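Local coordinates for carbon monoxide dehydrogenase (Thermococcus sp. AM4, PDB 6T7J), which probably catalyses the reversible oxidation of carbon monoxide to carbon dioxide at a nickel-iron-sulfur cluster, here in a nickel-free state, at residues 135-140 against 171-176. Numbering follows the deposited sequence.
Sequences ETLGIS and MLALAP
L137 and M171 meet obliquely, both methyls of the leucine lying against the methionine. CD1 is 3.9 Å from SD of M171, whereas CD2 rests on the main chain, 3.7 Å from CA of M171 and close to its N, and also touches the sulfur. The methionine's CA–CB bond points away from L137, yet its flexible chain, folded at chi2 (-68°), brings SD back to the leucine. An unbranched, polarisable side chain suits this place, for M171 also packs on L133, L157, M232 and M233, bridging three helices.

A173 sits beside this pair and points its CB at the end of helix 127-136. That methyl stands 3.4 Å from O of T136 and 4.1 Å from CD2 of L137; a small residue lets the backbones come close, with CA of L137 and CA of A173 6.3 Å apart. T136 is amphipathic: OG1 is hydrogen-bonded to O of S132, while CG2, anti to the backbone N, lies 3.9 Å from O of A173 and near CD2 of L174. G138, at positive phi, is the C-prime residue of the Schellman motif ending the helix.

Between the two segments, then, methyls, one sulfur and the T136 carbonyl meet by shape rather than directional bonds, L137 and M171 on the buried side, A173 and T136 on the more open one; next door, R170 NH1 adds a hydrogen bond to O of L137.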
ATOM      1  N   GLU A 135     -18.114  23.131  13.853  1.00 55.39           N
ATOM      2  CA  GLU A 135     -18.041  24.515  13.390  1.00 53.90           C
ATOM      3  C   GLU A 135     -16.765  24.758  12.597  1.00 52.87           C
ATOM      4  O   GLU A 135     -16.777  25.479  11.591  1.00 48.28           O
ATOM      5  CB  GLU A 135     -18.120  25.482  14.573  1.00 64.19           C
ATOM      6  CG  GLU A 135     -19.427  25.436  15.351  1.00 62.34           C
ATOM      7  CD  GLU A 135     -20.528  26.265  14.720  1.00 62.47           C
ATOM      8  OE1 GLU A 135     -21.563  26.483  15.385  1.00 64.15           O
ATOM      9  OE2 GLU A 135     -20.363  26.698  13.562  1.00 63.33           O
ATOM     10  N   THR A 136     -15.652  24.157  13.033  1.00 57.35           N
ATOM     11  CA  THR A 136     -14.376  24.348  12.349  1.00 50.23           C
ATOM     12  C   THR A 136     -14.415  23.835  10.914  1.00 55.71           C
ATOM     13  O   THR A 136     -13.692  24.348  10.053  1.00 60.18           O
ATOM     14  CB  THR A 136     -13.257  23.655  13.130  1.00 59.56           C
ATOM     15  OG1 THR A 136     -13.330  24.033  14.510  1.00 67.35           O
ATOM     16  CG2 THR A 136     -11.890  24.043  12.581  1.00 54.69           C
ATOM     17  N   LEU A 137     -15.246  22.836  10.628  1.00 56.67           N
ATOM     18  CA  LEU A 137     -15.326  22.283   9.284  1.00 58.32           C
ATOM     19  C   LEU A 137     -16.532  22.800   8.506  1.00 57.31           C
ATOM     20  O   LEU A 137     -16.854  22.254   7.445  1.00 52.30           O
ATOM     21  CB  LEU A 137     -15.333  20.755   9.344  1.00 52.10           C
ATOM     22  CG  LEU A 137     -14.214  20.162  10.206  1.00 54.51           C
ATOM     23  CD1 LEU A 137     -14.611  18.788  10.707  1.00 58.59           C
ATOM     24  CD2 LEU A 137     -12.893  20.097   9.451  1.00 46.97           C
ATOM     25  N   GLY A 138     -17.197  23.842   9.002  1.00 59.43           N
ATOM     26  CA  GLY A 138     -18.243  24.507   8.251  1.00 51.93           C
ATOM     27  C   GLY A 138     -19.655  24.047   8.530  1.00 51.75           C
ATOM     28  O   GLY A 138     -20.536  24.265   7.690  1.00 56.37           O
ATOM     29  N   ILE A 139     -19.907  23.429   9.679  1.00 51.01           N
ATOM     30  CA  ILE A 139     -21.227  22.916  10.028  1.00 57.77           C
ATOM     31  C   ILE A 139     -21.814  23.813  11.109  1.00 59.68           C
ATOM     32  O   ILE A 139     -21.228  23.961  12.190  1.00 55.31           O
ATOM     33  CB  ILE A 139     -21.161  21.453  10.495  1.00 59.19           C
ATOM     34  CG1 ILE A 139     -20.649  20.555   9.363  1.00 54.89           C
ATOM     35  CG2 ILE A 139     -22.523  20.984  10.990  1.00 55.11           C
ATOM     36  CD1 ILE A 139     -20.038  19.258   9.837  1.00 44.80           C
ATOM     37  N   SER A 140     -22.964  24.415  10.818  1.00 51.49           N
ATOM     38  CA  SER A 140     -23.649  25.235  11.806  1.00 58.84           C
ATOM     39  C   SER A 140     -24.260  24.352  12.886  1.00 60.22           C
ATOM     40  O   SER A 140     -24.880  23.326  12.594  1.00 60.19           O
ATOM     41  CB  SER A 140     -24.733  26.083  11.142  1.00 57.25           C
ATOM     42  OG  SER A 140     -25.404  26.890  12.095  1.00 55.10           O
ATOM     43  N   MET A 171     -10.361  18.244   7.157  1.00 46.79           N
ATOM     44  CA  MET A 171      -9.737  18.416   8.466  1.00 48.75           C
ATOM     45  C   MET A 171      -8.565  19.391   8.434  1.00 52.84           C
ATOM     46  O   MET A 171      -8.153  19.882   9.493  1.00 51.54           O
ATOM     47  CB  MET A 171      -9.278  17.062   9.011  1.00 46.03           C
ATOM     48  CG  MET A 171     -10.415  16.140   9.418  1.00 52.05           C
ATOM     49  SD  MET A 171     -11.322  16.732  10.859  1.00 48.36           S
ATOM     50  CE  MET A 171     -10.266  16.151  12.179  1.00 46.39           C
ATOM     51  N   LEU A 172      -8.032  19.697   7.248  1.00 48.09           N
ATOM     52  CA  LEU A 172      -6.990  20.712   7.129  1.00 54.28           C
ATOM     53  C   LEU A 172      -7.445  22.076   7.632  1.00 53.95           C
ATOM     54  O   LEU A 172      -6.599  22.954   7.835  1.00 55.10           O
ATOM     55  CB  LEU A 172      -6.524  20.827   5.675  1.00 47.55           C
ATOM     56  CG  LEU A 172      -5.728  19.643   5.122  1.00 52.41           C
ATOM     57  CD1 LEU A 172      -5.119  19.991   3.775  1.00 49.46           C
ATOM     58  CD2 LEU A 172      -4.653  19.209   6.103  1.00 43.51           C
ATOM     59  N   ALA A 173      -8.750  22.272   7.844  1.00 48.07           N
ATOM     60  CA  ALA A 173      -9.222  23.497   8.478  1.00 54.21           C
ATOM     61  C   ALA A 173      -8.629  23.692   9.870  1.00 49.93           C
ATOM     62  O   ALA A 173      -8.689  24.803  10.405  1.00 54.48           O
ATOM     63  CB  ALA A 173     -10.751  23.494   8.552  1.00 44.11           C
ATOM     64  N   LEU A 174      -8.061  22.643  10.467  1.00 52.57           N
ATOM     65  CA  LEU A 174      -7.393  22.776  11.756  1.00 54.60           C
ATOM     66  C   LEU A 174      -5.953  23.257  11.635  1.00 52.61           C
ATOM     67  O   LEU A 174      -5.348  23.607  12.653  1.00 49.67           O
ATOM     68  CB  LEU A 174      -7.423  21.440  12.504  1.00 47.62           C
ATOM     69  CG  LEU A 174      -8.782  20.997  13.049  1.00 49.98           C
ATOM     70  CD1 LEU A 174      -8.877  19.482  13.085  1.00 47.06           C
ATOM     71  CD2 LEU A 174      -9.017  21.577  14.431  1.00 49.34           C
ATOM     72  N   ALA A 175      -5.391  23.285  10.427  1.00 54.00           N
ATOM     73  CA  ALA A 175      -4.010  23.703  10.225  1.00 53.98           C
ATOM     74  C   ALA A 175      -3.943  25.199   9.925  1.00 58.06           C
ATOM     75  O   ALA A 175      -4.821  25.734   9.241  1.00 58.14           O
ATOM     76  CB  ALA A 175      -3.373  22.923   9.078  1.00 57.44           C
ATOM     77  N   PRO A 176      -2.914  25.887  10.425  1.00 53.24           N
ATOM     78  CA  PRO A 176      -2.810  27.333  10.193  1.00 59.69           C
ATOM     79  C   PRO A 176      -2.655  27.662   8.715  1.00 56.47           C
ATOM     80  O   PRO A 176      -2.163  26.855   7.924  1.00 55.11           O
ATOM     81  CB  PRO A 176      -1.561  27.735  10.989  1.00 56.55           C
ATOM     82  CG  PRO A 176      -0.802  26.461  11.194  1.00 56.20           C
ATOM     83  CD  PRO A 176      -1.831  25.382  11.287  1.00 52.37           C
TER